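Side-chain contacts in putative uronate isomerase (Thermotoga maritima, PDB 4NAR), which probably acts as an isomerase, perhaps interconverting the two enantiomers of lactate as a lactate racemase would: residues 283-288 against 309-314; 301-306 against 392-397. All coordinates share one frame; numbering follows the deposited sequence.

Contact 1: 283-288 against 309-314; sequences WTAGKG and PHIKRF. With SO4 (sulfate ion), chain B; SO4 (sulfate ion), chain C.
W283 and F314 meet through their backbones, while A285 and I311 meet through their side chains. W283 N donates to F314 O at 3.0 Å in the carbonyl plane, tying the start of the short helix 282-285 to the loop behind strand 302-308. The two aromatic rings lead away from this bond and do not touch each other; CB of W283 merely lies 3.4 Å from F314 O. Two residues on, the A285 methyl CB points at the loop and takes the end of I311, whose CD1 comes to 3.5 Å from it. With CG1 set beside its backbone N and chi2 at -178°, the isoleucine stretches fully toward the helix, so a side chain as small as alanine suits the other side. W283 turns its indole the other way, CG anti to the backbone N (chi1 -161°), bringing the NE1 edge to a sulfate ion in chain B. NE1 is 3.0 Å from sulfate O4, with an N-H...O angle of 156°, and the sulfur lies in the ring plane. Tryptophan suits this place because it joins one N-H to a broad ring, which stacks with H352 and meets H315 edge-to-face. K287, a long cationic arm suited to an anion, reaches NZ to 3.0 Å from O4 of the sulfate in chain C, a weak bond; E155 also pairs with this amine. Replacing W283 with a leucine would probably leave the first sulfate without its indole N-H and H352 without its stacking partner. The sulfates, probably from the crystallisation liquor, are also held by T72, H180 and N348 and by R41, H154 and K164, consistent with an anion-binding cleft. Helix 318-327 supports the W283 and F314 rings through I324, while S380, just beyond strand 373-379, holds the backbone of I311.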
# COMPACT_ATOMS: atom_id res chain seq x y z
N TRP A 283 9.68 -4.79 3.75
CA TRP A 283 8.23 -4.61 3.83
C TRP A 283 7.66 -4.01 2.56
O TRP A 283 6.64 -4.47 2.06
CB TRP A 283 7.86 -3.72 5.02
CG TRP A 283 6.42 -3.84 5.46
CD1 TRP A 283 5.40 -2.94 5.23
CD2 TRP A 283 5.84 -4.91 6.23
NE1 TRP A 283 4.23 -3.39 5.82
CE2 TRP A 283 4.48 -4.60 6.43
CE3 TRP A 283 6.36 -6.09 6.78
CZ2 TRP A 283 3.61 -5.44 7.16
CZ3 TRP A 283 5.51 -6.92 7.50
CH2 TRP A 283 4.14 -6.60 7.68
N THR A 284 8.30 -2.97 2.02
CA THR A 284 7.83 -2.43 0.75
C THR A 284 8.55 -3.00 -0.47
O THR A 284 7.93 -3.16 -1.54
CB THR A 284 7.89 -0.90 0.71
OG1 THR A 284 9.20 -0.47 1.13
CG2 THR A 284 6.83 -0.31 1.61
N ALA A 285 9.83 -3.33 -0.34
CA ALA A 285 10.57 -3.85 -1.49
C ALA A 285 10.03 -5.22 -1.92
O ALA A 285 10.26 -5.66 -3.06
CB ALA A 285 12.04 -3.91 -1.22
N GLY A 286 9.30 -5.87 -1.01
CA GLY A 286 8.62 -7.13 -1.30
C GLY A 286 7.64 -7.04 -2.48
O GLY A 286 7.31 -8.07 -3.08
N LYS A 287 7.18 -5.83 -2.80
CA LYS A 287 6.41 -5.58 -4.03
C LYS A 287 7.05 -6.19 -5.29
O LYS A 287 6.35 -6.58 -6.24
CB LYS A 287 6.19 -4.08 -4.25
CG LYS A 287 4.88 -3.54 -3.69
CD LYS A 287 5.03 -2.10 -3.21
CE LYS A 287 3.68 -1.50 -2.83
NZ LYS A 287 2.95 -2.37 -1.84
N GLY A 288 8.38 -6.27 -5.28
CA GLY A 288 9.12 -6.93 -6.34
C GLY A 288 8.71 -8.37 -6.54
O GLY A 288 8.61 -8.84 -7.67
N PRO A 309 20.37 -2.05 -3.17
CA PRO A 309 21.63 -1.95 -2.41
C PRO A 309 21.53 -1.11 -1.14
O PRO A 309 22.37 -1.25 -0.25
CB PRO A 309 22.59 -1.25 -3.40
CG PRO A 309 21.69 -0.58 -4.43
CD PRO A 309 20.50 -1.52 -4.54
N HIS A 310 20.53 -0.24 -1.07
CA HIS A 310 20.42 0.70 0.04
C HIS A 310 19.69 0.10 1.26
O HIS A 310 19.80 0.61 2.37
CB HIS A 310 19.68 1.97 -0.43
CG HIS A 310 18.40 1.68 -1.16
ND1 HIS A 310 18.37 1.14 -2.44
CD2 HIS A 310 17.10 1.84 -0.79
CE1 HIS A 310 17.12 1.00 -2.82
NE2 HIS A 310 16.32 1.42 -1.84
N ILE A 311 18.94 -0.97 1.04
CA ILE A 311 18.10 -1.52 2.10
C ILE A 311 18.92 -2.31 3.11
O ILE A 311 19.80 -3.11 2.73
CB ILE A 311 16.96 -2.39 1.51
CG1 ILE A 311 15.96 -1.50 0.76
CG2 ILE A 311 16.24 -3.19 2.62
CD1 ILE A 311 14.79 -2.28 0.18
N LYS A 312 18.63 -2.10 4.39
CA LYS A 312 19.36 -2.78 5.46
C LYS A 312 18.45 -3.29 6.60
O LYS A 312 18.95 -3.72 7.65
CB LYS A 312 20.49 -1.89 5.99
CG LYS A 312 20.13 -0.41 6.10
CD LYS A 312 21.34 0.45 6.52
CE LYS A 312 20.93 1.91 6.83
NZ LYS A 312 21.07 2.27 8.28
N ARG A 313 17.13 -3.26 6.39
CA ARG A 313 16.18 -3.74 7.40
C ARG A 313 14.92 -4.35 6.77
O ARG A 313 14.66 -4.18 5.57
CB ARG A 313 15.79 -2.60 8.34
CG ARG A 313 14.69 -1.73 7.75
CD ARG A 313 14.68 -0.37 8.41
NE ARG A 313 13.58 0.47 7.93
CZ ARG A 313 13.73 1.70 7.42
NH1 ARG A 313 14.95 2.22 7.29
NH2 ARG A 313 12.66 2.39 7.02
N PHE A 314 14.15 -5.08 7.57
CA PHE A 314 12.93 -5.70 7.07
C PHE A 314 11.72 -4.80 7.32
O PHE A 314 10.82 -4.69 6.47
CB PHE A 314 12.72 -7.07 7.69
CG PHE A 314 13.79 -8.06 7.33
CD1 PHE A 314 13.66 -8.85 6.19
CD2 PHE A 314 14.94 -8.16 8.11
CE1 PHE A 314 14.67 -9.75 5.83
CE2 PHE A 314 15.95 -9.06 7.77
CZ PHE A 314 15.82 -9.86 6.63
S SO4 B . 0.69 -1.94 6.11
O1 SO4 B . -0.70 -2.30 5.76
O2 SO4 B . 0.77 -0.49 6.34
O3 SO4 B . 1.09 -2.69 7.30
O4 SO4 B . 1.58 -2.31 4.99
S SO4 C . 1.13 0.44 -0.03
O1 SO4 C . -0.22 0.81 -0.50
O2 SO4 C . 1.60 1.44 0.95
O3 SO4 C . 1.15 -0.89 0.62
O4 SO4 C . 2.01 0.43 -1.19

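Contact 2: 301-306 against 392-397; sequences GGQIII and GYMDPS
I305 and M394 approach with their CA atoms 8.0 Å apart and no hydrogen bond between the segments, because strand 373-379 runs between strands 302-308 and 392-393 in the parallel five-stranded sheet. One long side chain reaches past the intervening strand. M394, a selenomethionine, leaves the end of strand 392-393 toward the other segment and stays extended beyond CG (chi2 -177°), which carries its selenium and terminal methyl across the face of the sheet. It crosses the side chains of I305 and Q303 at about a right angle. SE rests 3.7 Å from CD1 of I305, and the methyl CE is 3.9 Å from the same CD1. I305 offers that methyl because CG1 stands beside its backbone N, chi1 -63°, and the chain runs on from there. Q303, two residues earlier on the same face, brings its amide NE2 to 4.0 Å from M394 CE, a contact of van der Waals kind. A partly exposed position suits this glutamine; the Q303 side chain also touches I376. Beyond M394 the chain turns at D395, where OD1 accepts the backbone N of S397 at 3.2 Å, an Asx turn. I399 also lies against M394, and V272, I376 and F404 also touch I305. A branched, buried isoleucine fits the strand and a flexible, unbranched methionine suits the reach from the outermost strand 392-393; the pairing therefore depends on shape and apolar burial, with no directional bond to fix it.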
# COMPACT_ATOMS: atom_id res chain seq x y z
N GLY A 301 11.21 -22.90 -10.28
CA GLY A 301 12.64 -22.73 -10.05
C GLY A 301 13.15 -21.37 -10.50
O GLY A 301 14.36 -21.09 -10.46
N GLY A 302 12.23 -20.50 -10.94
CA GLY A 302 12.62 -19.17 -11.37
C GLY A 302 13.14 -18.34 -10.22
O GLY A 302 12.82 -18.59 -9.05
N GLN A 303 13.96 -17.35 -10.54
CA GLN A 303 14.55 -16.50 -9.53
C GLN A 303 13.97 -15.10 -9.58
O GLN A 303 14.01 -14.45 -10.64
CB GLN A 303 16.05 -16.39 -9.72
CG GLN A 303 16.83 -17.66 -9.42
CD GLN A 303 18.29 -17.52 -9.82
OE1 GLN A 303 18.60 -17.11 -10.95
NE2 GLN A 303 19.20 -17.83 -8.90
N ILE A 304 13.43 -14.66 -8.45
CA ILE A 304 13.14 -13.24 -8.26
C ILE A 304 14.25 -12.61 -7.43
O ILE A 304 14.50 -13.02 -6.29
CB ILE A 304 11.79 -13.00 -7.59
CG1 ILE A 304 10.69 -13.74 -8.35
CG2 ILE A 304 11.49 -11.51 -7.56
CD1 ILE A 304 9.30 -13.44 -7.86
N ILE A 305 14.92 -11.62 -8.01
CA ILE A 305 16.00 -10.90 -7.35
C ILE A 305 15.58 -9.47 -7.05
O ILE A 305 15.37 -8.65 -7.96
CB ILE A 305 17.26 -10.86 -8.24
CG1 ILE A 305 17.78 -12.28 -8.47
CG2 ILE A 305 18.34 -9.97 -7.63
CD1 ILE A 305 18.52 -12.45 -9.79
N ILE A 306 15.48 -9.16 -5.77
CA ILE A 306 15.09 -7.83 -5.33
C ILE A 306 16.37 -7.00 -5.17
O ILE A 306 17.09 -7.10 -4.17
CB ILE A 306 14.30 -7.93 -4.02
CG1 ILE A 306 12.97 -8.63 -4.30
CG2 ILE A 306 14.07 -6.54 -3.40
CD1 ILE A 306 12.47 -9.44 -3.12
N GLY A 392 17.29 -15.94 -0.29
CA GLY A 392 18.56 -16.00 -1.00
C GLY A 392 19.34 -14.70 -0.91
O GLY A 392 18.84 -13.70 -0.36
N TYR A 393 20.56 -14.70 -1.45
CA TYR A 393 21.42 -13.51 -1.43
C TYR A 393 22.21 -13.34 -2.74
O TYR A 393 22.64 -14.32 -3.35
CB TYR A 393 22.42 -13.57 -0.26
CG TYR A 393 23.45 -12.45 -0.26
CD1 TYR A 393 24.70 -12.62 -0.87
CD2 TYR A 393 23.18 -11.23 0.35
CE1 TYR A 393 25.64 -11.59 -0.87
CE2 TYR A 393 24.12 -10.20 0.37
CZ TYR A 393 25.34 -10.39 -0.24
OH TYR A 393 26.26 -9.36 -0.22
N MSE A 394 22.39 -12.09 -3.15
CA MSE A 394 23.35 -11.75 -4.20
C MSE A 394 24.01 -10.45 -3.83
O MSE A 394 23.35 -9.52 -3.35
CB MSE A 394 22.68 -11.64 -5.58
CG MSE A 394 22.64 -12.93 -6.37
SE MSE A 394 21.88 -12.69 -8.17
CE MSE A 394 21.55 -14.57 -8.60
N ASP A 395 25.33 -10.40 -4.02
CA ASP A 395 26.09 -9.18 -3.83
C ASP A 395 25.51 -8.14 -4.77
O ASP A 395 25.53 -8.35 -5.99
CB ASP A 395 27.56 -9.44 -4.19
CG ASP A 395 28.49 -8.33 -3.73
OD1 ASP A 395 28.03 -7.18 -3.49
OD2 ASP A 395 29.71 -8.61 -3.61
N PRO A 396 24.96 -7.04 -4.22
CA PRO A 396 24.34 -5.97 -5.02
C PRO A 396 25.33 -5.29 -5.97
O PRO A 396 24.91 -4.75 -6.99
CB PRO A 396 23.86 -4.96 -3.96
CG PRO A 396 24.72 -5.24 -2.74
CD PRO A 396 24.92 -6.74 -2.77
N SER A 397 26.62 -5.33 -5.63
CA SER A 397 27.63 -4.68 -6.46
C SER A 397 27.91 -5.50 -7.72
O SER A 397 28.47 -4.99 -8.69
CB SER A 397 28.93 -4.47 -5.69
OG SER A 397 29.66 -5.69 -5.58

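How the contacts relate
The two contacts lie with centres about 13 Å apart, on the same side of the chain's centre, and their segments alternate: 283-288, 301-306, 309-314, then 392-397. Strand 302-308 is their common element, supplying 301-306 to contact 2 and running on into the loop 309-314 of contact 1. Its two faces serve different neighbours. I305 and Q303 meet M394 on one, whereas I304 and I306 turn to the short helices of contact 1, with I306 CG2 3.9 Å from A285 O. P309 and P396 also touch. The parallel sheet thus backs the helical segment whose W283 and K287 face the bound sulfates.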